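Long-range contacts in CG14216 (Drosophila melanogaster, PDB 3P9Y), which dephosphorylates the C-terminal domain of RNA polymerase II and probably acts in RNA processing and transcription termination: residues Lys9-Val14 with Glu107-Ile112; Leu122-Met127 with Leu192-Phe197. The protein carries 2 engineered substitutions. All coordinates share one frame; numbering follows the deposited sequence.

Contact 1 joins two parallel strands in the interior of the five-stranded sheet; contact 2 lays helix 117-128 against strand 192-197, the antiparallel strand at one border of that sheet. Their centres are about 13 Å apart. Strand 111-114 runs on into helix 117-128, so the polypeptide leaves contact 1 and soon enters contact 2, and the two touch directly where Ile-112 CG2 packs 4.1 Å from Val-123 CG1. As in low-molecular-weight tyrosine phosphatases, the phosphate-binding loop probably follows strand 11-16, the strand that contact 1 pairs with 111-114. At contact 2, a bound imidazole, probably from the crystallisation liquor, comes within about 3 Å of the Val-124 side chain.

Contact 1: Lys9-Val14 with Glu107-Ile112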
loop_
_atom_site.group_PDB
_atom_site.type_symbol
_atom_site.label_atom_id
_atom_site.label_comp_id
_atom_site.label_asym_id
_atom_site.label_seq_id
_atom_site.Cartn_x
_atom_site.Cartn_y
_atom_site.Cartn_z
ATOM N N LYS A 9 4.833 15.131 10.159
ATOM C CA LYS A 9 4.911 13.853 10.855
ATOM C C LYS A 9 3.655 13.006 10.668
ATOM O O LYS A 9 3.203 12.336 11.593
ATOM C CB LYS A 9 5.209 14.069 12.341
ATOM C CG LYS A 9 6.639 14.545 12.613
ATOM C CD LYS A 9 7.656 13.821 11.714
ATOM C CE LYS A 9 7.437 12.299 11.698
ATOM N NZ LYS A 9 7.471 11.676 10.322
ATOM N N LEU A 10 3.106 13.031 9.455
ATOM C CA LEU A 10 1.974 12.183 9.103
ATOM C C LEU A 10 2.283 10.718 9.357
ATOM O O LEU A 10 3.385 10.252 9.075
ATOM C CB LEU A 10 1.624 12.348 7.623
ATOM C CG LEU A 10 1.163 13.733 7.175
ATOM C CD1 LEU A 10 1.175 13.817 5.666
ATOM C CD2 LEU A 10 -0.222 14.046 7.718
ATOM N N ALA A 11 1.301 9.998 9.891
ATOM C CA ALA A 11 1.349 8.547 9.936
ATOM C C ALA A 11 0.566 8.026 8.738
ATOM O O ALA A 11 -0.647 8.227 8.639
ATOM C CB ALA A 11 0.753 8.028 11.236
ATOM N N VAL A 12 1.267 7.366 7.822
ATOM C CA VAL A 12 0.691 6.962 6.550
ATOM C C VAL A 12 0.624 5.442 6.442
ATOM O O VAL A 12 1.513 4.739 6.913
ATOM C CB VAL A 12 1.544 7.500 5.373
ATOM C CG1 VAL A 12 0.979 7.037 4.033
ATOM C CG2 VAL A 12 1.633 9.017 5.426
ATOM N N ALA A 13 -0.436 4.939 5.825
ATOM C CA ALA A 13 -0.494 3.538 5.439
ATOM C C ALA A 13 -0.793 3.456 3.949
ATOM O O ALA A 13 -1.485 4.309 3.412
ATOM C CB ALA A 13 -1.554 2.795 6.238
ATOM N N VAL A 14 -0.242 2.442 3.290
ATOM C CA VAL A 14 -0.569 2.140 1.906
ATOM C C VAL A 14 -1.098 0.715 1.867
ATOM O O VAL A 14 -0.525 -0.185 2.484
ATOM C CB VAL A 14 0.657 2.269 0.993
ATOM C CG1 VAL A 14 0.254 2.064 -0.460
ATOM C CG2 VAL A 14 1.303 3.637 1.177
ATOM N N GLU A 107 -3.019 -0.371 14.473
ATOM C CA GLU A 107 -2.367 0.908 14.214
ATOM C C GLU A 107 -3.381 1.910 13.675
ATOM O O GLU A 107 -4.351 1.531 13.018
ATOM C CB GLU A 107 -1.229 0.737 13.203
ATOM C CG GLU A 107 -0.180 -0.290 13.601
ATOM C CD GLU A 107 0.635 0.136 14.809
ATOM O OE1 GLU A 107 0.658 1.345 15.126
ATOM O OE2 GLU A 107 1.260 -0.741 15.441
ATOM N N GLN A 108 -3.147 3.189 13.947
ATOM C CA GLN A 108 -3.990 4.254 13.419
ATOM C C GLN A 108 -3.178 5.185 12.525
ATOM O O GLN A 108 -1.963 5.296 12.671
ATOM C CB GLN A 108 -4.620 5.042 14.562
ATOM C CG GLN A 108 -5.482 4.190 15.472
ATOM C CD GLN A 108 -6.279 5.022 16.446
ATOM O OE1 GLN A 108 -5.989 6.199 16.653
ATOM N NE2 GLN A 108 -7.295 4.416 17.049
ATOM N N PHE A 109 -3.856 5.859 11.603
ATOM C CA PHE A 109 -3.169 6.664 10.599
ATOM C C PHE A 109 -3.883 7.979 10.332
ATOM O O PHE A 109 -5.077 8.113 10.583
ATOM C CB PHE A 109 -3.054 5.871 9.297
ATOM C CG PHE A 109 -2.444 4.511 9.474
ATOM C CD1 PHE A 109 -1.069 4.354 9.494
ATOM C CD2 PHE A 109 -3.246 3.392 9.632
ATOM C CE1 PHE A 109 -0.503 3.098 9.667
ATOM C CE2 PHE A 109 -2.687 2.136 9.801
ATOM C CZ PHE A 109 -1.313 1.991 9.819
ATOM N N ASP A 110 -3.134 8.952 9.831
ATOM C CA ASP A 110 -3.702 10.208 9.370
ATOM C C ASP A 110 -4.150 10.082 7.924
ATOM O O ASP A 110 -5.121 10.711 7.517
ATOM C CB ASP A 110 -2.673 11.334 9.477
ATOM C CG ASP A 110 -2.172 11.526 10.892
ATOM O OD1 ASP A 110 -3.004 11.786 11.787
ATOM O OD2 ASP A 110 -0.949 11.408 11.108
ATOM N N ILE A 111 -3.423 9.285 7.144
ATOM C CA ILE A 111 -3.766 9.069 5.740
ATOM C C ILE A 111 -3.601 7.600 5.368
ATOM O O ILE A 111 -2.585 6.981 5.678
ATOM C CB ILE A 111 -2.885 9.912 4.796
ATOM C CG1 ILE A 111 -3.012 11.402 5.129
ATOM C CG2 ILE A 111 -3.276 9.661 3.348
ATOM C CD1 ILE A 111 -2.155 12.311 4.248
ATOM N N ILE A 112 -4.609 7.050 4.704
ATOM C CA ILE A 112 -4.544 5.689 4.197
ATOM C C ILE A 112 -4.729 5.728 2.687
ATOM O O ILE A 112 -5.776 6.132 2.199
ATOM C CB ILE A 112 -5.645 4.808 4.820
ATOM C CG1 ILE A 112 -5.528 4.823 6.349
ATOM C CG2 ILE A 112 -5.559 3.386 4.280
ATOM C CD1 ILE A 112 -6.628 4.048 7.063
HETATM O O HOH W 1 0.332 13.698 12.925
#
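Ala-13 sets its methyl squarely over the Phe-109 ring: CB is 3.5 Å from the ring centroid and 5° off the normal, a CH-pi contact in which all six ring carbons are at similar range. Phe-109 CG stands beside its own backbone N and anti to the carbonyl carbon (chi1 -53°), which starts the ring off toward the neighbouring strand; Ala-11 O lies at the ring edge, in its plane. An alanine at Phe-109 would probably leave the Ala-13 methyl without its aromatic cover and open a gap beside Arg-38, which the ring also touches.

The polar grip centres on Ala-11. Its N donates an almost straight bond of 2.9 Å to Asp-110 OD2, met on the anti side and 18° out of the carboxylate plane. Its O takes Asp-110 N at 2.9 Å, while the bond to Ile-111 N is weak at 3.3 Å. Two successive N-H groups share this carbonyl because Asp-110 has a helical backbone conformation; regular strand begins one residue later, where Ala-13 N donates to Ile-111 O at 3.0 Å. A water donates to Asp-110 OD2 and, weakly, to Lys-9 O, so OD2 has two partners, Ala-11 N and the water, and OD1 adds a long, weak ion pair with Arg-136.

On the sheet face carrying Val-12 and Ile-111, Leu-10 CD1 meets Ile-111 CD1 at 3.9 Å, and helix 149-167 packs over them through Ile-163, Met-166 and Ala-167. Phe-109 N is bonded to Tyr-198 OH, and strand 36-41 flanks the far edge of strand 11-16. The result is a parallel pairing of the first and third strands, the 2-1-3-4 order of the low-molecular-weight phosphatase fold.

Contact 2: Leu122-Met127 with Leu192-Phe197; sequences LVVMHM and LHSVLF
Leu-196 pushes CD1 into helix 117-128 between Val-124 and Met-127, side chains one helical turn apart. This is helix-on-sheet packing in the low-molecular-weight phosphatase-like fold, with the helix resting on an antiparallel fifth strand added beside the parallel four. Segments 122-127 and 192-197 run in roughly the same direction, their axes 30° apart and 9.4 Å from each other at closest approach.

The apolar packing carries the contact. Leu-196 CD1 presses on Met-127 CB at 3.3 Å, tighter than usual for two carbons, and also reaches Met-127 CG. The same methyl also lies 4.0 Å from Val-124 CA and 4.2 Å from Val-124 CG1, so it touches helix backbone as well as side chains. The Met-127 and Leu-196 side chains cross obliquely. Met-127, which is buried, also touches Val-138 of strand 137-142 and Tyr-198 at the chain end.

Polar groups play a smaller part between the two segments. Ser-194 OG stands 4.2 Å from Val-124 CG2, a plain van der Waals neighbour; its hydrogen bond goes instead to Tyr-120 OH, one turn earlier on the same helix, and ties strand to helix where the valine only touches. Strand alternation gives Ser-194 and Leu-196 to this helix, whereas His-193 faces helix 172-187 and bonds through NE2 to His-139 ND1. Backbone bonds of Ser-194 with Val-140 and of Leu-196 with Val-138 fix the strand to the sheet.

The thioether end of Met-127 folds back toward the strand: the chain bends at chi2 (-69°) and again at chi3 (-55°), which puts CE 4.0 Å from Leu-196 CB and 4.1 Å from Phe-197 O.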
loop_
_atom_site.group_PDB
_atom_site.type_symbol
_atom_site.label_atom_id
_atom_site.label_comp_id
_atom_site.label_asym_id
_atom_site.label_seq_id
_atom_site.Cartn_x
_atom_site.Cartn_y
_atom_site.Cartn_z
ATOM N N LEU A 122 -13.052 -1.994 0.816
ATOM C CA LEU A 122 -12.831 -2.886 1.948
ATOM C C LEU A 122 -12.280 -2.101 3.134
ATOM O O LEU A 122 -12.672 -2.327 4.280
ATOM C CB LEU A 122 -11.878 -4.020 1.560
ATOM C CG LEU A 122 -12.481 -5.058 0.607
ATOM C CD1 LEU A 122 -11.415 -5.983 0.050
ATOM C CD2 LEU A 122 -13.574 -5.863 1.313
ATOM N N VAL A 123 -11.376 -1.170 2.851
ATOM C CA VAL A 123 -10.796 -0.330 3.882
ATOM C C VAL A 123 -11.879 0.531 4.524
ATOM O O VAL A 123 -11.964 0.619 5.744
ATOM C CB VAL A 123 -9.682 0.576 3.306
ATOM C CG1 VAL A 123 -9.347 1.698 4.270
ATOM C CG2 VAL A 123 -8.434 -0.250 2.971
ATOM N N VAL A 124 -12.709 1.160 3.696
ATOM C CA VAL A 124 -13.740 2.061 4.196
ATOM C C VAL A 124 -14.799 1.278 4.971
ATOM O O VAL A 124 -15.232 1.695 6.043
ATOM C CB VAL A 124 -14.391 2.860 3.049
ATOM C CG1 VAL A 124 -15.621 3.612 3.537
ATOM C CG2 VAL A 124 -13.380 3.832 2.440
ATOM N N MET A 125 -15.193 0.127 4.435
ATOM C CA MET A 125 -16.174 -0.723 5.092
ATOM C C MET A 125 -15.653 -1.129 6.462
ATOM O O MET A 125 -16.378 -1.070 7.451
ATOM C CB MET A 125 -16.469 -1.965 4.245
ATOM C CG MET A 125 -17.595 -2.825 4.792
ATOM S SD MET A 125 -18.121 -4.122 3.653
ATOM C CE MET A 125 -16.723 -5.242 3.715
ATOM N N HIS A 126 -14.385 -1.517 6.522
ATOM C CA HIS A 126 -13.790 -1.964 7.776
ATOM C C HIS A 126 -13.755 -0.838 8.803
ATOM O O HIS A 126 -14.056 -1.051 9.978
ATOM C CB HIS A 126 -12.378 -2.503 7.553
ATOM C CG HIS A 126 -11.690 -2.896 8.820
ATOM N ND1 HIS A 126 -11.911 -4.105 9.439
ATOM C CD2 HIS A 126 -10.814 -2.225 9.603
ATOM C CE1 HIS A 126 -11.190 -4.169 10.545
ATOM N NE2 HIS A 126 -10.515 -3.042 10.668
ATOM N N MET A 127 -13.393 0.358 8.351
ATOM C CA MET A 127 -13.307 1.517 9.226
ATOM C C MET A 127 -14.681 1.890 9.773
ATOM O O MET A 127 -14.815 2.275 10.933
ATOM C CB MET A 127 -12.725 2.707 8.462
ATOM C CG MET A 127 -11.220 2.644 8.226
ATOM S SD MET A 127 -10.275 2.822 9.748
ATOM C CE MET A 127 -10.901 4.376 10.382
ATOM N N LEU A 192 -10.253 8.948 -5.105
ATOM C CA LEU A 192 -11.433 8.735 -4.276
ATOM C C LEU A 192 -11.064 9.147 -2.857
ATOM O O LEU A 192 -9.976 8.825 -2.380
ATOM C CB LEU A 192 -11.876 7.266 -4.302
ATOM C CG LEU A 192 -11.976 6.609 -5.682
ATOM C CD1 LEU A 192 -12.398 5.155 -5.544
ATOM C CD2 LEU A 192 -12.949 7.365 -6.587
ATOM N N HIS A 193 -11.961 9.856 -2.183
ATOM C CA HIS A 193 -11.663 10.370 -0.855
ATOM C C HIS A 193 -12.818 10.170 0.117
ATOM O O HIS A 193 -13.969 10.471 -0.200
ATOM C CB HIS A 193 -11.319 11.853 -0.926
ATOM C CG HIS A 193 -11.065 12.473 0.412
ATOM N ND1 HIS A 193 -11.476 13.749 0.737
ATOM C CD2 HIS A 193 -10.439 11.990 1.510
ATOM C CE1 HIS A 193 -11.110 14.024 1.974
ATOM N NE2 HIS A 193 -10.482 12.973 2.467
ATOM N N SER A 194 -12.495 9.646 1.296
ATOM C CA SER A 194 -13.450 9.560 2.391
ATOM C C SER A 194 -12.766 10.013 3.668
ATOM O O SER A 194 -11.571 9.775 3.856
ATOM C CB SER A 194 -13.950 8.126 2.567
ATOM O OG SER A 194 -14.695 7.704 1.441
ATOM N N VAL A 195 -13.521 10.676 4.536
ATOM C CA VAL A 195 -13.040 10.993 5.872
ATOM C C VAL A 195 -13.725 10.076 6.872
ATOM O O VAL A 195 -14.947 10.092 7.004
ATOM C CB VAL A 195 -13.337 12.447 6.261
ATOM C CG1 VAL A 195 -12.675 12.777 7.586
ATOM C CG2 VAL A 195 -12.864 13.401 5.172
ATOM N N LEU A 196 -12.933 9.272 7.572
ATOM C CA LEU A 196 -13.458 8.397 8.609
ATOM C C LEU A 196 -12.870 8.808 9.950
ATOM O O LEU A 196 -12.070 9.736 10.022
ATOM C CB LEU A 196 -13.128 6.946 8.283
ATOM C CG LEU A 196 -13.736 6.506 6.951
ATOM C CD1 LEU A 196 -13.025 5.290 6.391
ATOM C CD2 LEU A 196 -15.225 6.237 7.116
ATOM N N PHE A 197 -13.274 8.128 11.015
ATOM C CA PHE A 197 -12.854 8.512 12.353
ATOM C C PHE A 197 -12.528 7.293 13.201
ATOM O O PHE A 197 -13.228 6.286 13.150
ATOM C CB PHE A 197 -13.948 9.338 13.037
ATOM C CG PHE A 197 -14.252 10.637 12.340
ATOM C CD1 PHE A 197 -13.595 11.802 12.698
ATOM C CD2 PHE A 197 -15.194 10.691 11.328
ATOM C CE1 PHE A 197 -13.871 12.996 12.058
ATOM C CE2 PHE A 197 -15.474 11.880 10.685
ATOM C CZ PHE A 197 -14.810 13.035 11.050
#